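Local coordinates for DNA ligase (Archaeoglobus fulgidus, PDB 3GDE), which probably seals nicks in double-stranded DNA during replication, recombination and repair, using ATP and releasing AMP and diphosphate, at residues 485-490 with 495-500; 72-75 with 79-82; 427-432 with 532-537. All coordinates share one frame; numbering follows the deposited sequence.

Interaction 1: residues 485-490 with 495-500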
loop_
_atom_site.group_PDB
_atom_site.type_symbol
_atom_site.label_atom_id
_atom_site.label_comp_id
_atom_site.label_asym_id
_atom_site.label_seq_id
_atom_site.Cartn_x
_atom_site.Cartn_y
_atom_site.Cartn_z
ATOM N N PRO A 485 -0.639 -7.468 -20.895
ATOM C CA PRO A 485 0.336 -8.471 -20.406
ATOM C C PRO A 485 -0.144 -9.267 -19.192
ATOM O O PRO A 485 0.340 -10.371 -18.943
ATOM C CB PRO A 485 1.543 -7.624 -20.002
ATOM C CG PRO A 485 1.376 -6.329 -20.708
ATOM C CD PRO A 485 -0.088 -6.099 -20.820
ATOM N N LEU A 486 -1.098 -8.700 -18.460
ATOM C CA LEU A 486 -1.572 -9.273 -17.209
ATOM C C LEU A 486 -2.762 -10.207 -17.394
ATOM O O LEU A 486 -3.292 -10.716 -16.407
ATOM C CB LEU A 486 -1.931 -8.158 -16.213
ATOM C CG LEU A 486 -0.902 -7.062 -15.894
ATOM C CD1 LEU A 486 -1.436 -6.195 -14.764
ATOM C CD2 LEU A 486 0.483 -7.623 -15.522
ATOM N N ILE A 487 -3.182 -10.432 -18.642
ATOM C CA ILE A 487 -4.327 -11.314 -18.900
ATOM C C ILE A 487 -3.960 -12.767 -18.610
ATOM O O ILE A 487 -3.011 -13.329 -19.169
ATOM C CB ILE A 487 -4.954 -11.159 -20.314
ATOM C CG1 ILE A 487 -5.664 -9.799 -20.454
ATOM C CG2 ILE A 487 -5.950 -12.301 -20.584
ATOM C CD1 ILE A 487 -5.962 -9.376 -21.898
ATOM N N VAL A 488 -4.752 -13.357 -17.728
ATOM C CA VAL A 488 -4.433 -14.617 -17.110
ATOM C C VAL A 488 -5.617 -15.586 -17.342
ATOM O O VAL A 488 -5.555 -16.782 -17.057
ATOM C CB VAL A 488 -4.091 -14.339 -15.621
ATOM C CG1 VAL A 488 -5.244 -14.679 -14.683
ATOM C CG2 VAL A 488 -2.819 -15.027 -15.234
ATOM N N SER A 489 -6.695 -15.034 -17.876
ATOM C CA SER A 489 -7.864 -15.805 -18.270
ATOM C C SER A 489 -8.577 -15.001 -19.342
ATOM O O SER A 489 -8.721 -13.784 -19.218
ATOM C CB SER A 489 -8.795 -16.060 -17.073
ATOM O OG SER A 489 -10.060 -16.566 -17.479
ATOM N N GLN A 490 -8.971 -15.674 -20.416
ATOM C CA GLN A 490 -9.851 -15.066 -21.414
ATOM C C GLN A 490 -10.916 -16.054 -21.861
ATOM O O GLN A 490 -10.612 -17.042 -22.543
ATOM C CB GLN A 490 -9.080 -14.515 -22.617
ATOM C CG GLN A 490 -9.990 -13.762 -23.578
ATOM C CD GLN A 490 -9.259 -12.892 -24.581
ATOM O OE1 GLN A 490 -8.154 -12.405 -24.333
ATOM N NE2 GLN A 490 -9.896 -12.673 -25.722
ATOM N N VAL A 495 -12.102 -11.158 -19.532
ATOM C CA VAL A 495 -10.721 -11.438 -19.134
ATOM C C VAL A 495 -10.531 -11.250 -17.622
ATOM O O VAL A 495 -11.258 -10.481 -16.979
ATOM C CB VAL A 495 -9.637 -10.618 -19.935
ATOM C CG1 VAL A 495 -9.631 -10.989 -21.407
ATOM C CG2 VAL A 495 -9.795 -9.116 -19.761
ATOM N N GLU A 496 -9.572 -11.983 -17.066
ATOM C CA GLU A 496 -9.145 -11.787 -15.691
ATOM C C GLU A 496 -7.693 -11.323 -15.695
ATOM O O GLU A 496 -6.917 -11.709 -16.573
ATOM C CB GLU A 496 -9.343 -13.063 -14.860
ATOM C CG GLU A 496 -10.821 -13.486 -14.729
ATOM C CD GLU A 496 -11.033 -14.841 -14.039
ATOM O OE1 GLU A 496 -12.207 -15.286 -13.950
ATOM O OE2 GLU A 496 -10.038 -15.465 -13.585
ATOM N N PHE A 497 -7.346 -10.473 -14.735
ATOM C CA PHE A 497 -5.990 -9.945 -14.604
ATOM C C PHE A 497 -5.295 -10.407 -13.336
ATOM O O PHE A 497 -5.943 -10.688 -12.326
ATOM C CB PHE A 497 -5.994 -8.409 -14.592
ATOM C CG PHE A 497 -6.712 -7.798 -15.741
ATOM C CD1 PHE A 497 -7.873 -7.074 -15.533
ATOM C CD2 PHE A 497 -6.239 -7.955 -17.038
ATOM C CE1 PHE A 497 -8.552 -6.511 -16.599
ATOM C CE2 PHE A 497 -6.917 -7.399 -18.110
ATOM C CZ PHE A 497 -8.073 -6.678 -17.892
ATOM N N ILE A 498 -3.967 -10.480 -13.417
ATOM C CA ILE A 498 -3.086 -10.439 -12.249
ATOM C C ILE A 498 -3.371 -9.122 -11.519
ATOM O O ILE A 498 -3.222 -8.057 -12.105
ATOM C CB ILE A 498 -1.589 -10.458 -12.669
ATOM C CG1 ILE A 498 -1.217 -11.788 -13.320
ATOM C CG2 ILE A 498 -0.665 -10.147 -11.476
ATOM C CD1 ILE A 498 -0.067 -11.671 -14.293
ATOM N N PRO A 499 -3.817 -9.196 -10.255
ATOM C CA PRO A 499 -4.088 -7.975 -9.484
ATOM C C PRO A 499 -2.841 -7.086 -9.377
ATOM O O PRO A 499 -1.779 -7.556 -8.974
ATOM C CB PRO A 499 -4.524 -8.499 -8.110
ATOM C CG PRO A 499 -4.165 -9.959 -8.093
ATOM C CD PRO A 499 -4.139 -10.422 -9.505
ATOM N N LYS A 500 -2.976 -5.822 -9.760
ATOM C CA LYS A 500 -1.824 -4.945 -9.946
ATOM C C LYS A 500 -2.242 -3.471 -9.859
ATOM O O LYS A 500 -1.732 -2.703 -9.047
ATOM C CB LYS A 500 -1.196 -5.235 -11.316
ATOM C CG LYS A 500 0.313 -5.237 -11.368
ATOM C CD LYS A 500 0.872 -3.930 -11.830
ATOM C CE LYS A 500 2.102 -4.154 -12.690
ATOM N NZ LYS A 500 3.110 -3.076 -12.487
#
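Ile-487 places CG1 beside its backbone N and anti to the carbonyl carbon (chi1 -69°), Phe-497 sets CG the same way, and as a non-hydrogen-bonded pair on one face of the sheet the two side chains lie side by side, pointing the same way. Their closest atoms are Ile-487 CG1 and Phe-497 CE2, 3.6 Å apart, with the methylene meeting the ring obliquely. On the same face, Val-495 CG1 lies 3.5 Å from Gln-490 CG, and the extended glutamine chain runs alongside that methyl, while Ile-487 CG2, from the same strand as the glutamine, packs on it too. Strands 487-490 and 495-497 form an antiparallel hairpin, their directions 157° apart. Three backbone hydrogen bonds carry the ladder: Ile-498 N to Leu-486 O, Val-488 N to Glu-496 O (3.0 Å) and Glu-496 N to Ser-489 O (2.9 Å). Val-488 and Ser-489 both face Glu-496, which defines a classic beta bulge, and Val-488, with psi of -8°, departs from regular strand geometry there. On the face carrying Ser-489, the extended Glu-496 chain lies over the serine methylene, with Glu-496 OE2 3.8 Å from Ser-489 CB. Leu-486 CD1 reaches Lys-500 CB at 3.6 Å, the side chains meeting at about a right angle. The hairpin belongs to the C-terminal OB-fold domain. Val-495 and Phe-497 make backbone hydrogen bonds to Gly-435 and Val-433 of strand 428-437, Phe-497 stacks on Phe-483 at the end of helix 473-483, and Ile-498 touches Ile-66 of helix 66-77.

Interaction 2: residues 72-75 with 79-82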
loop_
_atom_site.group_PDB
_atom_site.type_symbol
_atom_site.label_atom_id
_atom_site.label_comp_id
_atom_site.label_asym_id
_atom_site.label_seq_id
_atom_site.Cartn_x
_atom_site.Cartn_y
_atom_site.Cartn_z
ATOM N N ALA A 72 13.264 -14.611 -19.222
ATOM C CA ALA A 72 14.050 -15.534 -18.398
ATOM C C ALA A 72 13.541 -16.962 -18.544
ATOM O O ALA A 72 14.326 -17.898 -18.673
ATOM C CB ALA A 72 14.045 -15.106 -16.932
ATOM N N LEU A 73 12.225 -17.120 -18.530
ATOM C CA LEU A 73 11.591 -18.420 -18.713
ATOM C C LEU A 73 11.847 -18.992 -20.114
ATOM O O LEU A 73 12.029 -20.198 -20.266
ATOM C CB LEU A 73 10.088 -18.339 -18.386
ATOM C CG LEU A 73 9.731 -18.215 -16.892
ATOM C CD1 LEU A 73 8.270 -17.837 -16.664
ATOM C CD2 LEU A 73 10.067 -19.482 -16.121
ATOM N N GLU A 74 11.866 -18.116 -21.118
ATOM C CA GLU A 74 12.297 -18.446 -22.472
ATOM C C GLU A 74 13.712 -19.024 -22.456
ATOM O O GLU A 74 13.969 -20.087 -23.034
ATOM C CB GLU A 74 12.366 -17.177 -23.308
ATOM C CG GLU A 74 11.154 -16.771 -24.089
ATOM C CD GLU A 74 11.577 -16.118 -25.398
ATOM O OE1 GLU A 74 11.907 -16.863 -26.340
ATOM O OE2 GLU A 74 11.621 -14.866 -25.472
ATOM N N ASN A 75 14.630 -18.293 -21.820
ATOM C CA ASN A 75 16.035 -18.693 -21.760
ATOM C C ASN A 75 16.242 -20.077 -21.172
ATOM O O ASN A 75 16.986 -20.875 -21.733
ATOM C CB ASN A 75 16.879 -17.691 -20.968
ATOM C CG ASN A 75 17.055 -16.368 -21.680
ATOM O OD1 ASN A 75 17.317 -15.342 -21.043
ATOM N ND2 ASN A 75 16.908 -16.373 -22.999
ATOM N N VAL A 79 11.421 -22.826 -24.659
ATOM C CA VAL A 79 10.116 -22.580 -25.286
ATOM C C VAL A 79 9.917 -21.087 -25.566
ATOM O O VAL A 79 10.314 -20.232 -24.762
ATOM C CB VAL A 79 8.899 -23.210 -24.513
ATOM C CG1 VAL A 79 9.342 -24.312 -23.548
ATOM C CG2 VAL A 79 8.091 -22.173 -23.795
ATOM N N LYS A 80 9.328 -20.774 -26.719
ATOM C CA LYS A 80 9.212 -19.374 -27.129
ATOM C C LYS A 80 8.171 -18.632 -26.310
ATOM O O LYS A 80 7.241 -19.238 -25.777
ATOM C CB LYS A 80 8.949 -19.238 -28.633
ATOM C CG LYS A 80 10.079 -19.771 -29.528
ATOM C CD LYS A 80 11.341 -18.855 -29.561
ATOM C CE LYS A 80 12.424 -19.243 -28.526
ATOM N NZ LYS A 80 12.912 -20.654 -28.658
ATOM N N ARG A 81 8.341 -17.319 -26.217
ATOM C CA ARG A 81 7.511 -16.478 -25.353
ATOM C C ARG A 81 6.012 -16.591 -25.661
ATOM O O ARG A 81 5.198 -16.631 -24.739
ATOM C CB ARG A 81 7.978 -15.021 -25.408
ATOM C CG ARG A 81 7.280 -14.135 -24.392
ATOM C CD ARG A 81 7.897 -12.763 -24.308
ATOM N NE ARG A 81 6.941 -11.848 -23.703
ATOM C CZ ARG A 81 7.192 -10.583 -23.383
ATOM N NH1 ARG A 81 8.394 -10.062 -23.598
ATOM N NH2 ARG A 81 6.232 -9.844 -22.830
ATOM N N SER A 82 5.665 -16.661 -26.948
ATOM C CA SER A 82 4.264 -16.806 -27.383
ATOM C C SER A 82 3.593 -18.045 -26.785
ATOM O O SER A 82 2.434 -17.991 -26.384
ATOM C CB SER A 82 4.154 -16.817 -28.917
ATOM O OG SER A 82 4.812 -17.947 -29.476
#
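Glu-74 folds toward Lys-80 and Arg-81 where two consecutive helices, 66-77 and 81-91, are joined by a short turn in the N-terminal helical DNA-binding domain, with Lys-80 at the N-cap position of the second. Chi1 (-92°) and chi2 (-145°) of Glu-74 both lie away from the staggered values; together they carry the carboxylate from the flank of its own helix to the backbone at Arg-81. There Glu-74 CD stands 3.5 Å from Arg-81 N, close to the first turn of the new helix, although no hydrogen bond is formed. The two oxygens are used differently. OE1 of Glu-74 lies against the aliphatic part of Lys-80, 3.3 Å from its CE, whereas OE2 of Glu-74 faces Arg-81 CB at 3.6 Å. Lys-80 is bent at chi2, chi3 and chi4, which curls its chain back across the carboxylate at about a right angle; its ammonium bonds to the carbonyl of Gly-78 and stays beyond salt-bridge range of Glu-74. Arg-81 does the reverse: CG is anti to the backbone N and the chain is extended as far as NE, leading its guanidinium away to a salt bridge with Glu-85. The positive charges and the helix start would probably still favour an ionised carboxylate, against the nearby like charge of Glu-71. The backbones meet as well: Glu-74 CA makes a CA-H...O contact with Val-79 O at 3.5 Å, the angle at the hydrogen 152°.

Interaction 3: residues 427-432 with 532-537; sequences TLDLVV and DDKDVD. With PO4 (phosphate ion), chain D.
Strand 428-432 and the irregular chain of 532-537 approach without pairing their backbones: the nearest CA atoms are 6.0 Å apart between Val-431 CA and Val-536 CA, and 8.3 Å between Asp-429 CA and Lys-534 CA, so side chains bridge the gap. Asp-429 and Val-431 alternate with Leu-428, Leu-430 and Val-432, and both direct their CB toward the loop. Lys-534 sets CG anti to its carbonyl carbon (chi1 -61°) and then runs fully extended, crossing the aspartate at about a right angle. Its NZ makes a salt bridge with Asp-429 OD1 at 2.9 Å, approaching from above the carboxylate, 53° out of its plane. The methylene part is also in contact: Lys-534 CD is 3.8 Å from Asp-429 CG. The same ammonium donates to phosphate O4, with Lys-534 NZ and that oxygen 3.0 Å apart, so one nitrogen links the aspartate to the anion. Arg-531 bonds to the phosphate as well, and has a weak, long ion pair with Asp-429. At the other end, Val-431 CG2 touches Val-536 CB at 3.8 Å, an oblique apolar contact. The backbone N of Asp-429 is hydrogen-bonded to OD2 of Asp-540, farther along the loop. An alanine in place of Lys-534 is likely to leave Asp-429 OD1 without its salt-bridge mate and the phosphate with one fewer donor. The phosphate probably comes from the crystallisation liquor, yet Lys-534 lies about 6 Å, side chain to side chain, from Arg-272, a predicted ATP-binding residue. Arg-531 and Lys-534 fit the RxDK pattern of nucleotidyltransferase motif VI, and their grip on the anion is consistent with a site that, as in relatives, meets the ATP phosphates in the closed form.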
loop_
_atom_site.group_PDB
_atom_site.type_symbol
_atom_site.label_atom_id
_atom_site.label_comp_id
_atom_site.label_asym_id
_atom_site.label_seq_id
_atom_site.Cartn_x
_atom_site.Cartn_y
_atom_site.Cartn_z
ATOM N N THR A 427 -14.657 8.748 -2.534
ATOM C CA THR A 427 -14.350 7.849 -3.633
ATOM C C THR A 427 -13.662 6.642 -3.024
ATOM O O THR A 427 -13.254 6.672 -1.853
ATOM C CB THR A 427 -13.479 8.482 -4.738
ATOM O OG1 THR A 427 -12.217 8.915 -4.200
ATOM C CG2 THR A 427 -14.204 9.646 -5.402
ATOM N N LEU A 428 -13.567 5.568 -3.801
ATOM C CA LEU A 428 -12.914 4.350 -3.342
ATOM C C LEU A 428 -11.780 4.015 -4.264
ATOM O O LEU A 428 -11.828 4.314 -5.456
ATOM C CB LEU A 428 -13.902 3.182 -3.308
ATOM C CG LEU A 428 -14.950 3.207 -2.194
ATOM C CD1 LEU A 428 -16.119 2.302 -2.570
ATOM C CD2 LEU A 428 -14.327 2.820 -0.849
ATOM N N ASP A 429 -10.742 3.403 -3.721
ATOM C CA ASP A 429 -9.742 2.850 -4.586
ATOM C C ASP A 429 -9.781 1.323 -4.554
ATOM O O ASP A 429 -9.706 0.699 -3.491
ATOM C CB ASP A 429 -8.387 3.480 -4.322
ATOM C CG ASP A 429 -8.163 4.741 -5.180
ATOM O OD1 ASP A 429 -8.360 5.891 -4.698
ATOM O OD2 ASP A 429 -7.812 4.556 -6.371
ATOM N N LEU A 430 -9.988 0.755 -5.741
ATOM C CA LEU A 430 -10.335 -0.639 -5.895
ATOM C C LEU A 430 -9.413 -1.296 -6.917
ATOM O O LEU A 430 -8.987 -0.665 -7.878
ATOM C CB LEU A 430 -11.820 -0.785 -6.299
ATOM C CG LEU A 430 -12.863 -0.180 -5.337
ATOM C CD1 LEU A 430 -14.240 -0.009 -5.998
ATOM C CD2 LEU A 430 -12.980 -0.979 -4.018
ATOM N N VAL A 431 -9.092 -2.562 -6.686
ATOM C CA VAL A 431 -8.197 -3.301 -7.576
ATOM C C VAL A 431 -8.949 -3.692 -8.851
ATOM O O VAL A 431 -10.099 -4.106 -8.791
ATOM C CB VAL A 431 -7.615 -4.582 -6.885
ATOM C CG1 VAL A 431 -6.574 -5.277 -7.796
ATOM C CG2 VAL A 431 -6.989 -4.225 -5.552
ATOM N N VAL A 432 -8.287 -3.555 -9.994
ATOM C CA VAL A 432 -8.832 -4.054 -11.253
ATOM C C VAL A 432 -8.497 -5.537 -11.410
ATOM O O VAL A 432 -7.356 -5.910 -11.717
ATOM C CB VAL A 432 -8.304 -3.266 -12.453
ATOM C CG1 VAL A 432 -9.071 -3.670 -13.729
ATOM C CG2 VAL A 432 -8.425 -1.796 -12.195
ATOM N N ASP A 532 -1.655 5.191 -9.607
ATOM C CA ASP A 532 -0.303 4.620 -9.591
ATOM C C ASP A 532 0.348 4.721 -8.215
ATOM O O ASP A 532 1.215 3.917 -7.883
ATOM C CB ASP A 532 0.591 5.298 -10.636
ATOM C CG ASP A 532 0.304 4.814 -12.046
ATOM O OD1 ASP A 532 -0.077 3.627 -12.206
ATOM O OD2 ASP A 532 0.477 5.620 -12.995
ATOM N N ASP A 533 -0.081 5.705 -7.426
ATOM C CA ASP A 533 0.413 5.884 -6.058
ATOM C C ASP A 533 -0.046 4.765 -5.101
ATOM O O ASP A 533 0.321 4.762 -3.919
ATOM C CB ASP A 533 -0.001 7.267 -5.516
ATOM C CG ASP A 533 -1.514 7.480 -5.517
ATOM O OD1 ASP A 533 -2.148 7.277 -6.579
ATOM O OD2 ASP A 533 -2.074 7.864 -4.455
ATOM N N LYS A 534 -0.845 3.828 -5.617
ATOM C CA LYS A 534 -1.468 2.789 -4.797
ATOM C C LYS A 534 -1.219 1.372 -5.328
ATOM O O LYS A 534 -1.588 1.051 -6.465
ATOM C CB LYS A 534 -2.980 3.033 -4.654
ATOM C CG LYS A 534 -3.347 4.331 -3.979
ATOM C CD LYS A 534 -4.792 4.342 -3.584
ATOM C CE LYS A 534 -5.133 5.562 -2.749
ATOM N NZ LYS A 534 -6.599 5.632 -2.460
ATOM N N ASP A 535 -0.593 0.540 -4.493
ATOM C CA ASP A 535 -0.454 -0.899 -4.749
ATOM C C ASP A 535 -1.751 -1.614 -4.356
ATOM O O ASP A 535 -2.590 -1.025 -3.672
ATOM C CB ASP A 535 0.701 -1.477 -3.923
ATOM C CG ASP A 535 2.063 -1.113 -4.468
ATOM O OD1 ASP A 535 2.199 -0.893 -5.695
ATOM O OD2 ASP A 535 3.017 -1.070 -3.660
ATOM N N VAL A 536 -1.904 -2.879 -4.746
ATOM C CA VAL A 536 -3.139 -3.623 -4.433
ATOM C C VAL A 536 -3.385 -3.762 -2.935
ATOM O O VAL A 536 -4.533 -3.821 -2.505
ATOM C CB VAL A 536 -3.278 -5.025 -5.144
ATOM C CG1 VAL A 536 -2.351 -5.153 -6.312
ATOM C CG2 VAL A 536 -3.084 -6.195 -4.165
ATOM N N ASP A 537 -2.328 -3.784 -2.128
ATOM C CA ASP A 537 -2.557 -3.835 -0.683
ATOM C C ASP A 537 -2.825 -2.461 -0.052
ATOM O O ASP A 537 -2.981 -2.360 1.161
ATOM C CB ASP A 537 -1.495 -4.667 0.055
ATOM C CG ASP A 537 -0.128 -4.032 0.041
ATOM O OD1 ASP A 537 -0.018 -2.855 0.469
ATOM O OD2 ASP A 537 0.842 -4.726 -0.370
HETATM P P PO4 D . -7.190 9.235 -1.391
HETATM O O1 PO4 D . -5.810 9.747 -1.731
HETATM O O2 PO4 D . -7.899 10.251 -0.522
HETATM O O3 PO4 D . -7.989 9.050 -2.664
HETATM O O4 PO4 D . -7.066 7.923 -0.648
#

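Interactions 1 and 3 share the antiparallel sheet of the OB-fold domain, since strands 494-497 and 428-437 are neighbours in it, and interaction 1 is nested within the long loop that interaction 3 closes. They touch directly: Val-536 CG1 packs 3.6 Å from Lys-500 N, and Pro-499 packs on Val-431. Interaction 2 does not touch interaction 1 (nearest atoms about 6 Å apart), but the helix 66-77 it uses also packs on Ile-498 of interaction 1; its centre is 31 Å from that of interaction 3. Chemistry follows place: the buried hairpin relies on backbone bonds and apolar packing, the partly buried interaction 3 on one salt bridge and a valine pair, and the surface turn on unbonded carboxylate contacts.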